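Local coordinates for protein paraflagellar rod component (Trypanosoma brucei, PDB 2Q0X) that is of unknown function but adopts the alpha/beta-hydrolase fold and is named as a component of the paraflagellar rod, at residues F31-D36 with F70-V75; D93-I98 with E127-K132. All coordinates share one frame; numbering follows the deposited sequence.

Interaction 1: residues F31-D36 with F70-V75; sequences FMMNMD and FVQVEV
M32 and V71 face each other as the non-hydrogen-bonded pair of an antiparallel ladder, and on that face of the sheet the CG2 methyl of V71 fits the hollow formed by M32 CB, 4.2 Å away, and M35 SD, 4.1 Å away. M35 lies past the strand end; the bend at chi2 turns its SD back toward V71 CG2, and the two side chains cross at about a right angle. A flexible thioether suits this spot because it can fold back over a rigid, branched neighbour.

The other face carries F31, M33, F70 and Q72. The F31 ring and the Q72 side chain run side by side in the same direction, ring and amide planes 76° apart, with Q72 NE2 at the ring edge, 3.9 Å from CD1. M33 SD sits at the edge of the F70 ring, 4.4 Å from CD1. Between these side chains lodges a water that donates to F31 O and F70 O and accepts from Q72 NE2 at 3.0 Å, so a polar glutamine is well placed among apolar neighbours. Its OE1 is held by L52 N.

Reciprocal backbone bonds join F31 with Q72 and M33 with F70, the shortest from M33 N to F70 O at 2.8 Å. Strand 26-33, second in the order 1-2-4-3-5-6-7-8, is the antiparallel strand of an alpha/beta-hydrolase sheet, linking outermost strand 13-21 to strand 69-73, which pairs in parallel on its other edge with strand 40-44. Helix 57-64 packs on the F70 face, where F57 meets the F70 ring edge-to-face, while L17 of the second subunit packs on F31.

Interaction 2: residues D93-I98 with E127-K132; sequences DVDDLI and ENSAHK
The H131 imidazole has the CB methyl of A130 over the centre of one face, 4.0 Å above the plane, and D95 OD1 in plane at its edge, where ND1 donates a weak bond of 3.2 Å. The D95 carboxylate is turned 54° from the ring. The backbone O of D95 and I98 CG2 approach the imidazole obliquely, and I98 CG2 rests 3.8 Å from H131 CB as the side chains slide past in opposite directions.

In D95, CG lies anti to the backbone N, which carries the carboxyl carbon out from the helix toward the turn, and the carboxylate uses both oxygens. OD1 accepts from S129 OG at 2.5 Å, on the syn side but 23° out of the carboxylate plane, besides the weak bond from H131. OD2 receives A130 N at 2.9 Å on its syn lone pair, nearly straight at 168°. Aspartate suits the place: a short acid can gather several donors from one turn.

S129, the first residue to leave helical geometry, also shapes that turn, its OG accepting from H131 N at 2.8 Å in an ST turn. A small hydroxyl thus serves as donor and acceptor. Helix 87-104 makes the beta-alpha-beta crossover from strand 69-73 to strand 110-115, and the contact ties its middle to the C-terminal end of the next helix, 119-128, whose L125 packs against V94, D95 and I98.

How the interactions relate
Interaction 1 closes before interaction 2 opens along the chain, and helix 87-104 is the next helix or strand after strand 69-73, so the second segment of the one leads to the first segment of the other. Their centres lie 16 Å apart, yet they touch: V73 CB packs 3.7 Å from L97 CD2, joining sheet to helix. Interaction 1 is an in-sheet pairing held by backbone bonds, whereas interaction 2 fastens a covering helix to a helix-terminating turn through side chains. Strand 40-44 is a shared neighbour, meeting F70 and V71 in the first and packing under L97 and I98 in the second. The second subunit reaches interaction 1 but not interaction 2.

Interaction 1: residues F31-D36 with F70-V75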
loop_
_atom_site.group_PDB
_atom_site.type_symbol
_atom_site.label_atom_id
_atom_site.label_comp_id
_atom_site.label_asym_id
_atom_site.label_seq_id
_atom_site.Cartn_x
_atom_site.Cartn_y
_atom_site.Cartn_z
ATOM N N PHE A 31 1.916 6.958 9.017
ATOM C CA PHE A 31 1.043 6.952 10.186
ATOM C C PHE A 31 1.889 7.119 11.449
ATOM O O PHE A 31 2.710 6.264 11.752
ATOM C CB PHE A 31 0.269 5.633 10.264
ATOM C CG PHE A 31 -0.753 5.599 11.352
ATOM C CD1 PHE A 31 -0.608 4.755 12.428
ATOM C CD2 PHE A 31 -1.892 6.409 11.279
ATOM C CE1 PHE A 31 -1.571 4.729 13.434
ATOM C CE2 PHE A 31 -2.833 6.393 12.271
ATOM C CZ PHE A 31 -2.678 5.548 13.348
ATOM N N MET A 32 1.659 8.213 12.177
ATOM C CA MET A 32 2.377 8.516 13.417
ATOM C C MET A 32 1.483 8.307 14.657
ATOM O O MET A 32 0.330 8.714 14.668
ATOM C CB MET A 32 2.825 9.968 13.409
ATOM C CG MET A 32 3.387 10.450 12.070
ATOM S SD MET A 32 3.961 12.150 12.152
ATOM C CE MET A 32 2.455 13.057 12.373
ATOM N N MET A 33 2.052 7.710 15.706
ATOM C CA MET A 33 1.353 7.522 16.984
ATOM C C MET A 33 2.183 8.118 18.106
ATOM O O MET A 33 3.406 7.931 18.138
ATOM C CB MET A 33 1.121 6.040 17.278
ATOM C CG MET A 33 0.285 5.363 16.246
ATOM S SD MET A 33 0.320 3.591 16.402
ATOM C CE MET A 33 -0.676 3.395 17.843
ATOM N N ASN A 34 1.522 8.846 19.001
ATOM C CA ASN A 34 2.136 9.306 20.251
ATOM C C ASN A 34 3.314 10.238 20.036
ATOM O O ASN A 34 4.397 10.039 20.573
ATOM C CB ASN A 34 2.542 8.095 21.109
ATOM C CG ASN A 34 1.363 7.144 21.339
ATOM O OD1 ASN A 34 0.271 7.592 21.692
ATOM N ND2 ASN A 34 1.570 5.845 21.097
ATOM N N MET A 35 3.055 11.279 19.248
ATOM C CA MET A 35 4.066 12.252 18.876
ATOM C C MET A 35 4.286 13.306 19.955
ATOM O O MET A 35 5.000 14.266 19.726
ATOM C CB MET A 35 3.668 12.933 17.558
ATOM C CG MET A 35 3.554 11.972 16.384
ATOM S SD MET A 35 5.137 11.206 15.968
ATOM C CE MET A 35 5.953 12.565 15.090
ATOM N N ASP A 36 3.662 13.139 21.119
ATOM C CA ASP A 36 4.036 13.900 22.321
ATOM C C ASP A 36 5.503 13.668 22.706
ATOM O O ASP A 36 6.148 14.557 23.260
ATOM C CB ASP A 36 3.098 13.588 23.510
ATOM C CG ASP A 36 2.597 12.126 23.521
ATOM O OD1 ASP A 36 3.040 11.350 24.407
ATOM O OD2 ASP A 36 1.766 11.761 22.649
ATOM N N PHE A 70 5.818 6.203 17.686
ATOM C CA PHE A 70 5.882 5.051 16.797
ATOM C C PHE A 70 5.355 5.499 15.434
ATOM O O PHE A 70 4.219 5.943 15.326
ATOM C CB PHE A 70 5.071 3.858 17.345
ATOM C CG PHE A 70 5.354 2.554 16.625
ATOM C CD1 PHE A 70 4.388 1.957 15.814
ATOM C CD2 PHE A 70 6.594 1.943 16.731
ATOM C CE1 PHE A 70 4.638 0.774 15.138
ATOM C CE2 PHE A 70 6.856 0.765 16.045
ATOM C CZ PHE A 70 5.864 0.183 15.232
ATOM N N VAL A 71 6.223 5.437 14.419
ATOM C CA VAL A 71 5.898 5.890 13.079
ATOM C C VAL A 71 6.079 4.735 12.108
ATOM O O VAL A 71 7.050 3.992 12.216
ATOM C CB VAL A 71 6.802 7.052 12.621
ATOM C CG1 VAL A 71 6.444 7.489 11.189
ATOM C CG2 VAL A 71 6.705 8.251 13.598
ATOM N N GLN A 72 5.131 4.628 11.163
ATOM C CA GLN A 72 5.081 3.576 10.148
ATOM C C GLN A 72 4.926 4.172 8.773
ATOM O O GLN A 72 4.120 5.067 8.578
ATOM C CB GLN A 72 3.883 2.681 10.407
ATOM C CG GLN A 72 3.979 1.912 11.680
ATOM C CD GLN A 72 2.702 1.150 11.979
ATOM O OE1 GLN A 72 2.455 0.081 11.412
ATOM N NE2 GLN A 72 1.868 1.714 12.852
ATOM N N VAL A 73 5.698 3.665 7.824
ATOM C CA VAL A 73 5.627 4.104 6.432
ATOM C C VAL A 73 5.508 2.844 5.610
ATOM O O VAL A 73 6.115 1.819 5.937
ATOM C CB VAL A 73 6.888 4.950 5.999
ATOM C CG1 VAL A 73 8.180 4.146 6.068
ATOM C CG2 VAL A 73 6.725 5.566 4.584
ATOM N N GLU A 74 4.733 2.907 4.535
ATOM C CA GLU A 74 4.733 1.815 3.569
ATOM C C GLU A 74 5.781 2.062 2.502
ATOM O O GLU A 74 5.769 3.096 1.848
ATOM C CB GLU A 74 3.340 1.611 2.973
ATOM C CG GLU A 74 2.421 0.885 3.944
ATOM C CD GLU A 74 0.961 0.830 3.483
ATOM O OE1 GLU A 74 0.202 -0.000 4.078
ATOM O OE2 GLU A 74 0.596 1.619 2.545
ATOM N N VAL A 75 6.687 1.104 2.352
ATOM C CA VAL A 75 7.701 1.105 1.285
ATOM C C VAL A 75 7.035 1.343 -0.071
ATOM O O VAL A 75 6.161 0.583 -0.448
ATOM C CB VAL A 75 8.448 -0.264 1.202
ATOM C CG1 VAL A 75 9.579 -0.193 0.198
ATOM C CG2 VAL A 75 9.013 -0.629 2.494
HETATM O O HOH W 1 2.600 4.476 13.748
#

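Interaction 2: residues D93-I98 with E127-K132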
loop_
_atom_site.group_PDB
_atom_site.type_symbol
_atom_site.label_atom_id
_atom_site.label_comp_id
_atom_site.label_asym_id
_atom_site.label_seq_id
_atom_site.Cartn_x
_atom_site.Cartn_y
_atom_site.Cartn_z
ATOM N N ASP A 93 13.763 7.675 -0.428
ATOM C CA ASP A 93 12.423 8.079 0.016
ATOM C C ASP A 93 12.266 8.015 1.532
ATOM O O ASP A 93 11.710 8.924 2.134
ATOM C CB ASP A 93 11.345 7.190 -0.623
ATOM C CG ASP A 93 11.289 7.330 -2.117
ATOM O OD1 ASP A 93 11.742 8.356 -2.636
ATOM O OD2 ASP A 93 10.812 6.397 -2.771
ATOM N N VAL A 94 12.759 6.948 2.145
ATOM C CA VAL A 94 12.777 6.844 3.611
ATOM C C VAL A 94 13.626 7.938 4.279
ATOM O O VAL A 94 13.222 8.490 5.317
ATOM C CB VAL A 94 13.177 5.428 4.084
ATOM C CG1 VAL A 94 13.206 5.360 5.621
ATOM C CG2 VAL A 94 12.149 4.362 3.521
ATOM N N ASP A 95 14.770 8.278 3.669
ATOM C CA ASP A 95 15.632 9.344 4.193
ATOM C C ASP A 95 14.970 10.717 4.158
ATOM O O ASP A 95 15.123 11.513 5.080
ATOM C CB ASP A 95 16.958 9.393 3.444
ATOM C CG ASP A 95 18.084 9.942 4.305
ATOM O OD1 ASP A 95 18.123 9.609 5.520
ATOM O OD2 ASP A 95 18.904 10.720 3.766
ATOM N N ASP A 96 14.225 10.973 3.087
ATOM C CA ASP A 96 13.370 12.154 2.975
ATOM C C ASP A 96 12.323 12.215 4.103
ATOM O O ASP A 96 12.024 13.283 4.627
ATOM C CB ASP A 96 12.655 12.184 1.606
ATOM C CG ASP A 96 13.634 12.267 0.412
ATOM O OD1 ASP A 96 14.808 12.673 0.620
ATOM O OD2 ASP A 96 13.224 11.933 -0.741
ATOM N N LEU A 97 11.751 11.078 4.474
ATOM C CA LEU A 97 10.809 11.052 5.599
ATOM C C LEU A 97 11.535 11.358 6.918
ATOM O O LEU A 97 11.051 12.148 7.726
ATOM C CB LEU A 97 10.077 9.704 5.676
ATOM C CG LEU A 97 9.159 9.523 6.885
ATOM C CD1 LEU A 97 8.169 10.721 7.002
ATOM C CD2 LEU A 97 8.457 8.135 6.898
ATOM N N ILE A 98 12.698 10.748 7.122
ATOM C CA ILE A 98 13.510 11.048 8.299
ATOM C C ILE A 98 13.756 12.559 8.428
ATOM O O ILE A 98 13.548 13.134 9.494
ATOM C CB ILE A 98 14.833 10.265 8.312
ATOM C CG1 ILE A 98 14.552 8.761 8.448
ATOM C CG2 ILE A 98 15.749 10.738 9.465
ATOM C CD1 ILE A 98 15.819 7.867 8.274
ATOM N N GLU A 127 24.553 3.888 5.297
ATOM C CA GLU A 127 25.759 4.277 4.604
ATOM C C GLU A 127 25.628 5.612 3.864
ATOM O O GLU A 127 26.624 6.301 3.701
ATOM C CB GLU A 127 26.274 3.160 3.685
ATOM C CG GLU A 127 25.461 2.854 2.426
ATOM C CD GLU A 127 26.213 1.919 1.445
ATOM O OE1 GLU A 127 26.063 2.088 0.191
ATOM O OE2 GLU A 127 26.953 1.019 1.935
ATOM N N ASN A 128 24.415 5.997 3.459
ATOM C CA ASN A 128 24.213 7.193 2.628
ATOM C C ASN A 128 23.290 8.291 3.198
ATOM O O ASN A 128 23.062 9.300 2.525
ATOM C CB ASN A 128 23.664 6.772 1.252
ATOM C CG ASN A 128 24.685 6.006 0.415
ATOM O OD1 ASN A 128 25.822 6.448 0.229
ATOM N ND2 ASN A 128 24.278 4.843 -0.089
ATOM N N SER A 129 22.743 8.115 4.400
ATOM C CA SER A 129 21.785 9.090 4.925
ATOM C C SER A 129 22.364 10.515 5.037
ATOM O O SER A 129 23.527 10.697 5.394
ATOM C CB SER A 129 21.269 8.672 6.295
ATOM O OG SER A 129 20.298 9.585 6.782
ATOM N N ALA A 130 21.536 11.513 4.742
ATOM C CA ALA A 130 21.862 12.903 5.056
ATOM C C ALA A 130 21.629 13.204 6.531
ATOM O O ALA A 130 21.825 14.338 6.947
ATOM C CB ALA A 130 21.022 13.860 4.195
ATOM N N HIS A 131 21.202 12.191 7.307
ATOM C CA HIS A 131 20.708 12.370 8.668
ATOM C C HIS A 131 21.295 11.373 9.656
ATOM O O HIS A 131 20.711 11.126 10.709
ATOM C CB HIS A 131 19.174 12.263 8.680
ATOM C CG HIS A 131 18.498 13.154 7.676
ATOM N ND1 HIS A 131 17.852 12.668 6.562
ATOM C CD2 HIS A 131 18.394 14.497 7.610
ATOM C CE1 HIS A 131 17.366 13.677 5.862
ATOM N NE2 HIS A 131 17.689 14.798 6.473
ATOM N N LYS A 132 22.455 10.815 9.324
ATOM C CA LYS A 132 23.091 9.768 10.119
ATOM C C LYS A 132 23.283 10.111 11.609
ATOM O O LYS A 132 23.283 9.198 12.441
ATOM C CB LYS A 132 24.485 9.434 9.555
ATOM C CG LYS A 132 24.507 8.757 8.192
ATOM C CD LYS A 132 25.927 8.329 7.848
ATOM C CE LYS A 132 26.166 8.304 6.327
ATOM N NZ LYS A 132 27.547 7.816 6.016
#